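Local coordinates for mandelate racemase/muconate lactonizing enzyme-like protein (Rubrobacter xylanophilus DSM 9941, PDB 2QQ6), which probably acts as a lyase of the mandelate racemase/muconate lactonizing enzyme family and binds a magnesium ion in its barrel, at residues R112-A117 with A330-A335; A136-E141 with H218-I223; A214-G219 with W240-T245; E300-A305 with A334-F339. All coordinates share one frame; numbering follows the deposited sequence.

How the contacts relate
Contacts 1, 3 and 4 are buried, and contact 2 is at the surface. Contacts 1 and 4 touch each other, with centres about 8 Å apart. They share Ala334 and Ala335, at the end of helix 323-334, and both are mainly apolar. Contact 1 brings in the loop 112-117, and contact 4 brings in helix 298-310. Contacts 2 and 3 share His218 and Gly219, with centres about 10 Å apart, and both reach the second subunit. Their chemistry is more polar. Contact 3 pairs two barrel strands and holds two magnesium ligands. Contact 2 relies on an arginine and histidines in the loops beside that metal site.

Contact 1 (R112-A117 with A330-A335); sequences RLLGGA and AHVCAA
Gly116 O comes within 3.2 Å of Ala335 CA, which makes a CA-H...O contact with an angle of 134° at the hydrogen. The backbones are nearest at Ala117 and Ala335, with 4.7 Å between their CA atoms. Segment 112-117 is a loop with no regular structure. Segment 330-335 is the last turn of helix 323-334, and Ala335 is the first residue to leave helical angles. No hydrogen bond joins the two segments. Gly116 has a phi of 114°, where a CB would press on the carbonyl O of the preceding residue.

The side chains that meet are small or aliphatic. Ala335 CB sits beside two carbonyl oxygens of the loop, with Gly116 O at 3.3 Å and Leu114 O at 3.5 Å. It also meets Leu114 CB at 4.0 Å. Further out, Leu114 CD1 touches Val332 CG2 at 3.9 Å, and these two side chains cross at a slant. Val332 CG1 is anti to the backbone N (chi1 173°), which leaves CG2 as the branch that meets the leucine. Ala117 CB lies 4.4 Å from Ala334 CB. Leu114 also packs on Trp99 of helix 86-106, and both Leu114 and Val332 pack on Leu298. Just beyond the loop segment, Phe118 makes a backbone hydrogen bond with Ala334.

The contact seats the loop between helix 86-106 and strand 121-127 on the end of a barrel helix. Within it, small alanines let the backbones approach closely. The segments are joined mainly by van der Waals packing, and the CA-H...O approach is at most a minor addition.

Contact 2 (A136-E141 with H218-I223); sequences AAHHIE and HGRFDI
Arg220 spans this contact and ends against Ala136 and His138. Its CB lies over one face of the Phe221 ring. NE forms a salt bridge with Asp173. At the tip, NH2 donates a nearly straight hydrogen bond to Ala136 O, 2.8 Å long with an angle of 167°, in the guanidinium plane. NH1 adds a weak bond to the same Ala136 O at 3.3 Å. The guanidinium lies flat on the His138 ring, with centres 4.0 Å apart and planes at 19°, and His138 CE1 sits over its face toward the rim. An alanine in place of Arg220 would probably leave Ala136 O without these donors, His138 without its stacking partner and Asp173 without its salt bridge.

Next to it, Ala137 CB stands over the centre of the His218 ring at 3.8 Å, a CH-pi contact. His139 and His218 meet tip to tip; His139 NE2 is hydrogen-bonded to Asp171 and His218 ND1 to Asp173. Phe79 of the second subunit packs on Ala137, His218 and Arg220. The His218 side chain is about 4 Å from the magnesium ion, so the contact borders the metal site. It joins the loop after strand 121-127 to the loop between strand 212-216 and helix 223-233.

Contact 3 (A214-G219 with W240-T245); sequences AIDMHG and WLEEPT. With MG (magnesium ion), chain D.
Ala214 CB lies over one face of the Trp240 indole, 3.8 Å from the centroid of the five-membered ring, a CH-pi contact. The backbone N of Glu242 is at the edge of this ring system, in its plane. Trp240 NE1 makes a weak hydrogen bond to Glu242 OE1, which also has a salt bridge to Lys169. Asp216 CG sits over one face of the His218 ring, offset toward the rim. The carboxylates of Asp216 and Glu242 are turned 50° apart. Each gives one oxygen to magnesium, Asp216 OD2 at 2.2 Å and Glu242 OE2 at 2.2 Å, and Glu268 is the third protein ligand. Asp216 OD1 accepts from His218 N, two residues on, at 2.6 Å: an Asx turn. The donor lies above the carboxylate plane.

The strands run parallel in a beta-alpha-beta unit. Glu242 N donates to Ile215 O at 2.7 Å, and Met217 N donates to Glu242 O at 2.9 Å. Ile215 CG2 meets Leu241 CD1 at 3.9 Å and packs toward helix 223-233. The sheet face with Ile215 and Leu241 is thus apolar. The face with Asp216 and Glu242 carries the metal ligands, whose mutual repulsion is probably offset by magnesium and Lys169.

Contact 4 (E300-A305 with A334-F339); sequences EAKRIA and AAVSNF
Val336 CG1 lies against Ala305 CB at 3.9 Å, and the same methyl is 4.2 Å from Lys302 CG. One branch of the valine therefore meets two residues on one side of helix 298-310. Val336 CG1 is anti to the carbonyl carbon (chi1 -64°), which puts this branch, not CG2, against the helix. The lysine and valine side chains slide past each other in opposite directions. Lys302 CG is anti to the backbone N (chi1 176°). Its chain stays extended as far as CE, which stands 4.0 Å from Ala335 O, and bends at the last torsion, which sets NZ. Ala335 CB is near the same CE at 4.5 Å.

Asn338 stands at the other end of the contact. Its side-chain amide lies next to Ala305 O, but the orientation of the amide is doubtful. The side chain also packs on Ala308, Glu309 and Phe315. A leucine in place of Asn338 would probably leave Ala305 O without a polar neighbour on this side.

Val336 to Phe339 form a type I beta turn, which brings Val336 and Asn338 to the same helix. The backbone of Asn338 is hydrogen-bonded to that of Phe315, and Val336 O accepts from Arg119.

The contact packs the loop between helix 323-334 and strand 342-344 onto helix 298-310 in the barrel domain. Its cohesion comes chiefly from aliphatic contact, with the methylene chain of Lys302 serving as apolar surface and the amide end of Asn338 beside Ala305 O as its polar part.

Contact 1 (R112-A117 with A330-A335)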
# COMPACT_ATOMS: atom_id res chain seq x y z
N ARG B 112 -13.36 -4.70 26.42
CA ARG B 112 -13.58 -3.76 27.52
C ARG B 112 -12.57 -2.61 27.47
O ARG B 112 -12.55 -1.74 28.34
CB ARG B 112 -13.52 -4.48 28.87
CG ARG B 112 -14.80 -5.22 29.23
CD ARG B 112 -14.83 -5.58 30.71
NE ARG B 112 -15.97 -6.42 31.09
CZ ARG B 112 -17.25 -6.07 30.92
NH1 ARG B 112 -17.55 -4.90 30.38
NH2 ARG B 112 -18.22 -6.90 31.29
N LEU B 113 -11.74 -2.61 26.45
CA LEU B 113 -10.77 -1.54 26.27
C LEU B 113 -11.24 -0.76 25.05
O LEU B 113 -10.86 0.40 24.85
CB LEU B 113 -9.36 -2.10 26.05
CG LEU B 113 -8.57 -2.47 27.30
CD1 LEU B 113 -7.27 -3.10 26.88
CD2 LEU B 113 -8.28 -1.23 28.13
N LEU B 114 -12.07 -1.42 24.24
CA LEU B 114 -12.61 -0.82 23.03
C LEU B 114 -13.99 -0.20 23.26
O LEU B 114 -14.80 -0.09 22.34
CB LEU B 114 -12.69 -1.86 21.92
CG LEU B 114 -11.32 -2.43 21.52
CD1 LEU B 114 -11.49 -3.49 20.43
CD2 LEU B 114 -10.42 -1.30 21.04
N GLY B 115 -14.24 0.21 24.50
CA GLY B 115 -15.51 0.83 24.83
C GLY B 115 -16.54 -0.07 25.47
O GLY B 115 -17.54 0.42 25.99
N GLY B 116 -16.32 -1.38 25.45
CA GLY B 116 -17.29 -2.28 26.05
C GLY B 116 -18.00 -3.17 25.05
O GLY B 116 -17.79 -3.05 23.85
N ALA B 117 -18.85 -4.06 25.55
CA ALA B 117 -19.54 -5.00 24.69
C ALA B 117 -21.03 -4.78 24.57
O ALA B 117 -21.71 -4.47 25.55
CB ALA B 117 -19.27 -6.42 25.17
N ALA B 330 -13.49 -10.70 16.67
CA ALA B 330 -14.75 -10.80 17.42
C ALA B 330 -14.81 -9.78 18.54
O ALA B 330 -15.88 -9.34 18.93
CB ALA B 330 -14.91 -12.20 17.99
N HIS B 331 -13.66 -9.41 19.08
CA HIS B 331 -13.65 -8.41 20.13
C HIS B 331 -14.25 -7.13 19.59
O HIS B 331 -15.07 -6.49 20.24
CB HIS B 331 -12.24 -8.18 20.63
CG HIS B 331 -11.86 -9.08 21.76
ND1 HIS B 331 -12.45 -8.99 23.00
CD2 HIS B 331 -11.03 -10.15 21.81
CE1 HIS B 331 -12.00 -9.97 23.77
NE2 HIS B 331 -11.14 -10.69 23.07
N VAL B 332 -13.82 -6.77 18.38
CA VAL B 332 -14.30 -5.58 17.70
C VAL B 332 -15.77 -5.78 17.33
O VAL B 332 -16.58 -4.86 17.49
CB VAL B 332 -13.46 -5.30 16.43
CG1 VAL B 332 -14.07 -4.16 15.62
CG2 VAL B 332 -12.03 -4.95 16.83
N CYS B 333 -16.11 -6.98 16.87
CA CYS B 333 -17.49 -7.30 16.52
C CYS B 333 -18.40 -7.07 17.72
O CYS B 333 -19.59 -6.78 17.57
CB CYS B 333 -17.62 -8.75 16.09
SG CYS B 333 -16.77 -9.16 14.57
N ALA B 334 -17.85 -7.21 18.92
CA ALA B 334 -18.62 -7.05 20.14
C ALA B 334 -18.83 -5.60 20.55
O ALA B 334 -19.89 -5.24 21.05
CB ALA B 334 -17.93 -7.80 21.26
N ALA B 335 -17.80 -4.79 20.33
CA ALA B 335 -17.80 -3.37 20.69
C ALA B 335 -18.53 -2.41 19.74
O ALA B 335 -18.42 -1.19 19.89
CB ALA B 335 -16.36 -2.91 20.88

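Contact 2 (A136-E141 with H218-I223)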
# COMPACT_ATOMS: atom_id res chain seq x y z
N ALA B 136 -3.96 -15.64 -5.79
CA ALA B 136 -4.71 -14.51 -6.31
C ALA B 136 -6.20 -14.81 -6.39
O ALA B 136 -6.90 -14.27 -7.25
CB ALA B 136 -4.18 -14.12 -7.66
N ALA B 137 -6.69 -15.69 -5.53
CA ALA B 137 -8.12 -16.03 -5.49
C ALA B 137 -8.68 -16.73 -6.73
O ALA B 137 -9.89 -16.69 -6.97
CB ALA B 137 -8.95 -14.78 -5.20
N HIS B 138 -7.81 -17.35 -7.51
CA HIS B 138 -8.27 -18.08 -8.69
C HIS B 138 -8.61 -19.52 -8.28
O HIS B 138 -8.13 -20.01 -7.26
CB HIS B 138 -7.21 -18.02 -9.78
CG HIS B 138 -7.15 -16.69 -10.45
ND1 HIS B 138 -8.21 -16.18 -11.18
CD2 HIS B 138 -6.18 -15.75 -10.49
CE1 HIS B 138 -7.89 -14.98 -11.63
NE2 HIS B 138 -6.67 -14.69 -11.23
N HIS B 139 -9.46 -20.18 -9.06
CA HIS B 139 -9.86 -21.52 -8.69
C HIS B 139 -9.08 -22.64 -9.33
O HIS B 139 -9.09 -22.81 -10.55
CB HIS B 139 -11.36 -21.68 -8.91
CG HIS B 139 -12.16 -20.64 -8.20
ND1 HIS B 139 -12.31 -19.36 -8.69
CD2 HIS B 139 -12.75 -20.64 -6.98
CE1 HIS B 139 -12.95 -18.62 -7.81
NE2 HIS B 139 -13.23 -19.37 -6.76
N ILE B 140 -8.42 -23.38 -8.46
CA ILE B 140 -7.55 -24.50 -8.78
C ILE B 140 -8.23 -25.76 -9.33
O ILE B 140 -9.40 -26.03 -9.05
CB ILE B 140 -6.74 -24.90 -7.53
CG1 ILE B 140 -7.71 -25.38 -6.44
CG2 ILE B 140 -5.93 -23.70 -7.04
CD1 ILE B 140 -7.07 -25.64 -5.09
N GLU B 141 -7.45 -26.53 -10.10
CA GLU B 141 -7.86 -27.80 -10.70
C GLU B 141 -9.27 -27.86 -11.27
O GLU B 141 -10.07 -28.73 -10.88
CB GLU B 141 -7.66 -28.93 -9.68
CG GLU B 141 -8.51 -28.82 -8.41
CD GLU B 141 -8.17 -29.91 -7.38
OE1 GLU B 141 -7.01 -29.94 -6.90
OE2 GLU B 141 -9.07 -30.72 -7.05
N HIS B 218 -14.84 -11.63 -6.57
CA HIS B 218 -13.42 -11.32 -6.53
C HIS B 218 -13.01 -10.18 -7.44
O HIS B 218 -11.90 -10.17 -7.98
CB HIS B 218 -12.61 -12.59 -6.84
CG HIS B 218 -12.64 -13.58 -5.72
ND1 HIS B 218 -13.04 -14.89 -5.89
CD2 HIS B 218 -12.40 -13.43 -4.40
CE1 HIS B 218 -13.05 -15.50 -4.72
NE2 HIS B 218 -12.67 -14.63 -3.79
N GLY B 219 -13.92 -9.22 -7.60
CA GLY B 219 -13.74 -8.04 -8.43
C GLY B 219 -12.92 -8.22 -9.70
O GLY B 219 -11.78 -7.79 -9.77
N ARG B 220 -13.53 -8.84 -10.71
CA ARG B 220 -12.82 -9.10 -11.96
C ARG B 220 -13.55 -8.59 -13.20
O ARG B 220 -13.06 -8.83 -14.30
CB ARG B 220 -12.63 -10.61 -12.17
CG ARG B 220 -12.40 -11.46 -10.94
CD ARG B 220 -10.94 -11.59 -10.60
NE ARG B 220 -10.74 -12.66 -9.63
CZ ARG B 220 -9.57 -12.97 -9.09
NH1 ARG B 220 -8.48 -12.29 -9.43
NH2 ARG B 220 -9.49 -13.96 -8.22
N PHE B 221 -14.68 -7.90 -13.05
CA PHE B 221 -15.42 -7.51 -14.25
C PHE B 221 -15.71 -6.05 -14.55
O PHE B 221 -15.70 -5.19 -13.67
CB PHE B 221 -16.72 -8.30 -14.29
CG PHE B 221 -16.55 -9.70 -13.83
CD1 PHE B 221 -16.52 -10.00 -12.47
CD2 PHE B 221 -16.34 -10.73 -14.74
CE1 PHE B 221 -16.28 -11.30 -12.04
CE2 PHE B 221 -16.10 -12.03 -14.33
CZ PHE B 221 -16.07 -12.32 -12.97
N ASP B 222 -15.98 -5.81 -15.83
CA ASP B 222 -16.30 -4.50 -16.36
C ASP B 222 -17.73 -4.11 -16.01
O ASP B 222 -18.53 -4.93 -15.57
CB ASP B 222 -16.14 -4.47 -17.88
CG ASP B 222 -16.99 -5.51 -18.57
OD1 ASP B 222 -18.04 -5.89 -18.01
OD2 ASP B 222 -16.61 -5.94 -19.68
N ILE B 223 -18.03 -2.84 -16.23
CA ILE B 223 -19.35 -2.32 -15.92
C ILE B 223 -20.49 -3.16 -16.48
O ILE B 223 -21.37 -3.59 -15.72
CB ILE B 223 -19.47 -0.85 -16.41
CG1 ILE B 223 -18.71 0.07 -15.44
CG2 ILE B 223 -20.92 -0.43 -16.49
CD1 ILE B 223 -19.30 0.09 -14.06

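Contact 3 (A214-G219 with W240-T245)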
# COMPACT_ATOMS: atom_id res chain seq x y z
N ALA B 214 -24.28 -15.36 0.64
CA ALA B 214 -23.63 -14.24 -0.02
C ALA B 214 -22.70 -14.81 -1.09
O ALA B 214 -22.22 -15.93 -0.96
CB ALA B 214 -22.86 -13.40 0.99
N ILE B 215 -22.44 -14.01 -2.12
CA ILE B 215 -21.61 -14.41 -3.27
C ILE B 215 -20.47 -13.44 -3.62
O ILE B 215 -20.69 -12.24 -3.76
CB ILE B 215 -22.52 -14.59 -4.49
CG1 ILE B 215 -23.44 -15.79 -4.25
CG2 ILE B 215 -21.70 -14.71 -5.77
CD1 ILE B 215 -24.47 -16.01 -5.34
N ASP B 216 -19.26 -13.98 -3.78
CA ASP B 216 -18.08 -13.17 -4.09
C ASP B 216 -17.74 -13.27 -5.57
O ASP B 216 -17.80 -14.34 -6.16
CB ASP B 216 -16.88 -13.67 -3.28
CG ASP B 216 -15.75 -12.66 -3.19
OD1 ASP B 216 -15.60 -11.80 -4.09
OD2 ASP B 216 -14.97 -12.74 -2.22
N MSE B 217 -17.39 -12.13 -6.16
CA MSE B 217 -17.00 -12.06 -7.57
C MSE B 217 -15.52 -11.74 -7.71
O MSE B 217 -15.01 -11.59 -8.81
CB MSE B 217 -17.82 -11.01 -8.31
CG MSE B 217 -19.30 -11.32 -8.40
SE MSE B 217 -20.26 -10.21 -9.76
CE MSE B 217 -21.18 -9.00 -8.59
N HIS B 218 -14.84 -11.63 -6.57
CA HIS B 218 -13.42 -11.32 -6.53
C HIS B 218 -13.01 -10.18 -7.44
O HIS B 218 -11.90 -10.17 -7.98
CB HIS B 218 -12.61 -12.59 -6.84
CG HIS B 218 -12.64 -13.58 -5.72
ND1 HIS B 218 -13.04 -14.89 -5.89
CD2 HIS B 218 -12.40 -13.43 -4.40
CE1 HIS B 218 -13.05 -15.50 -4.72
NE2 HIS B 218 -12.67 -14.63 -3.79
N GLY B 219 -13.92 -9.22 -7.60
CA GLY B 219 -13.74 -8.04 -8.43
C GLY B 219 -12.92 -8.22 -9.70
O GLY B 219 -11.78 -7.79 -9.77
N TRP B 240 -25.74 -10.53 -0.00
CA TRP B 240 -25.10 -9.43 -0.68
C TRP B 240 -24.30 -10.01 -1.83
O TRP B 240 -24.14 -11.22 -1.94
CB TRP B 240 -24.18 -8.65 0.27
CG TRP B 240 -22.86 -9.29 0.58
CD1 TRP B 240 -21.88 -9.63 -0.31
CD2 TRP B 240 -22.36 -9.63 1.87
NE1 TRP B 240 -20.79 -10.15 0.35
CE2 TRP B 240 -21.06 -10.16 1.69
CE3 TRP B 240 -22.88 -9.53 3.17
CZ2 TRP B 240 -20.28 -10.59 2.77
CZ3 TRP B 240 -22.10 -9.96 4.24
CH2 TRP B 240 -20.81 -10.48 4.03
N LEU B 241 -23.80 -9.12 -2.68
CA LEU B 241 -22.99 -9.51 -3.82
C LEU B 241 -21.66 -8.78 -3.63
O LEU B 241 -21.62 -7.55 -3.63
CB LEU B 241 -23.69 -9.09 -5.10
CG LEU B 241 -23.07 -9.54 -6.42
CD1 LEU B 241 -22.73 -11.00 -6.35
CD2 LEU B 241 -24.02 -9.23 -7.56
N GLU B 242 -20.59 -9.55 -3.46
CA GLU B 242 -19.24 -9.04 -3.20
C GLU B 242 -18.37 -8.66 -4.41
O GLU B 242 -18.19 -9.44 -5.34
CB GLU B 242 -18.49 -10.08 -2.34
CG GLU B 242 -17.25 -9.59 -1.58
CD GLU B 242 -16.74 -10.61 -0.55
OE1 GLU B 242 -17.54 -11.06 0.28
OE2 GLU B 242 -15.54 -10.97 -0.57
N GLU B 243 -17.84 -7.45 -4.36
CA GLU B 243 -16.94 -6.93 -5.39
C GLU B 243 -17.14 -7.30 -6.86
O GLU B 243 -16.39 -8.10 -7.39
CB GLU B 243 -15.48 -7.26 -5.03
CG GLU B 243 -15.02 -6.85 -3.64
CD GLU B 243 -13.60 -7.31 -3.35
OE1 GLU B 243 -13.33 -8.52 -3.52
OE2 GLU B 243 -12.75 -6.47 -2.96
N PRO B 244 -18.13 -6.70 -7.54
CA PRO B 244 -18.31 -7.04 -8.95
C PRO B 244 -17.21 -6.42 -9.81
O PRO B 244 -16.82 -6.97 -10.83
CB PRO B 244 -19.67 -6.46 -9.29
CG PRO B 244 -19.77 -5.30 -8.36
CD PRO B 244 -19.25 -5.87 -7.06
N THR B 245 -16.69 -5.27 -9.40
CA THR B 245 -15.66 -4.61 -10.19
C THR B 245 -14.34 -4.56 -9.43
O THR B 245 -14.31 -4.83 -8.23
CB THR B 245 -16.08 -3.15 -10.59
OG1 THR B 245 -16.58 -2.44 -9.45
CG2 THR B 245 -17.13 -3.19 -11.69
MG MG D . -13.55 -11.90 -0.70

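Contact 4 (E300-A305 with A334-F339)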
# COMPACT_ATOMS: atom_id res chain seq x y z
N GLU B 300 -8.52 0.80 14.29
CA GLU B 300 -8.88 1.26 12.95
C GLU B 300 -10.21 0.66 12.55
O GLU B 300 -11.14 1.36 12.17
CB GLU B 300 -7.82 0.82 11.92
CG GLU B 300 -7.96 1.51 10.58
CD GLU B 300 -7.46 2.95 10.60
OE1 GLU B 300 -7.81 3.69 11.55
OE2 GLU B 300 -6.72 3.33 9.68
N ALA B 301 -10.29 -0.66 12.63
CA ALA B 301 -11.50 -1.36 12.29
C ALA B 301 -12.71 -0.85 13.06
O ALA B 301 -13.81 -0.84 12.53
CB ALA B 301 -11.30 -2.84 12.53
N LYS B 302 -12.52 -0.43 14.31
CA LYS B 302 -13.66 0.08 15.08
C LYS B 302 -14.11 1.43 14.53
O LYS B 302 -15.32 1.68 14.40
CB LYS B 302 -13.30 0.24 16.56
CG LYS B 302 -14.43 0.85 17.38
CD LYS B 302 -14.15 0.67 18.85
CE LYS B 302 -15.24 1.28 19.71
NZ LYS B 302 -15.22 2.77 19.66
N ARG B 303 -13.15 2.30 14.25
CA ARG B 303 -13.43 3.61 13.67
C ARG B 303 -14.23 3.38 12.38
O ARG B 303 -15.26 4.01 12.15
CB ARG B 303 -12.13 4.36 13.32
CG ARG B 303 -11.56 5.28 14.40
CD ARG B 303 -11.28 6.66 13.82
NE ARG B 303 -10.12 7.33 14.42
CZ ARG B 303 -9.65 8.52 14.02
NH1 ARG B 303 -10.23 9.19 13.03
NH2 ARG B 303 -8.60 9.04 14.63
N ILE B 304 -13.73 2.46 11.55
CA ILE B 304 -14.37 2.13 10.29
C ILE B 304 -15.84 1.75 10.49
O ILE B 304 -16.71 2.20 9.74
CB ILE B 304 -13.62 0.97 9.58
CG1 ILE B 304 -12.27 1.50 9.07
CG2 ILE B 304 -14.47 0.40 8.45
CD1 ILE B 304 -11.45 0.49 8.31
N ALA B 305 -16.11 0.94 11.51
CA ALA B 305 -17.47 0.50 11.82
C ALA B 305 -18.32 1.70 12.23
O ALA B 305 -19.49 1.80 11.87
CB ALA B 305 -17.44 -0.52 12.93
N ALA B 334 -17.85 -7.21 18.92
CA ALA B 334 -18.62 -7.05 20.14
C ALA B 334 -18.83 -5.60 20.55
O ALA B 334 -19.89 -5.24 21.05
CB ALA B 334 -17.93 -7.80 21.26
N ALA B 335 -17.80 -4.79 20.33
CA ALA B 335 -17.80 -3.37 20.69
C ALA B 335 -18.53 -2.41 19.74
O ALA B 335 -18.42 -1.19 19.89
CB ALA B 335 -16.36 -2.91 20.88
N VAL B 336 -19.26 -2.94 18.77
CA VAL B 336 -19.95 -2.08 17.83
C VAL B 336 -21.39 -2.51 17.63
O VAL B 336 -21.67 -3.70 17.51
CB VAL B 336 -19.23 -2.07 16.48
CG1 VAL B 336 -17.84 -1.46 16.65
CG2 VAL B 336 -19.12 -3.47 15.93
N SER B 337 -22.30 -1.54 17.59
CA SER B 337 -23.72 -1.83 17.44
C SER B 337 -24.14 -2.37 16.08
O SER B 337 -25.11 -3.12 15.97
CB SER B 337 -24.55 -0.57 17.74
OG SER B 337 -24.78 0.19 16.56
N ASN B 338 -23.41 -1.99 15.03
CA ASN B 338 -23.75 -2.42 13.69
C ASN B 338 -23.07 -3.70 13.22
O ASN B 338 -22.87 -3.89 12.02
CB ASN B 338 -23.49 -1.30 12.68
CG ASN B 338 -22.10 -0.70 12.80
OD1 ASN B 338 -21.59 -0.12 11.84
ND2 ASN B 338 -21.49 -0.82 13.98
N PHE B 339 -22.73 -4.59 14.14
CA PHE B 339 -22.10 -5.83 13.73
C PHE B 339 -23.14 -6.73 13.11
O PHE B 339 -24.29 -6.77 13.57
CB PHE B 339 -21.47 -6.57 14.90
CG PHE B 339 -21.06 -7.97 14.56
CD1 PHE B 339 -20.04 -8.20 13.64
CD2 PHE B 339 -21.76 -9.05 15.07
CE1 PHE B 339 -19.72 -9.50 13.24
CE2 PHE B 339 -21.45 -10.34 14.66
CZ PHE B 339 -20.43 -10.56 13.74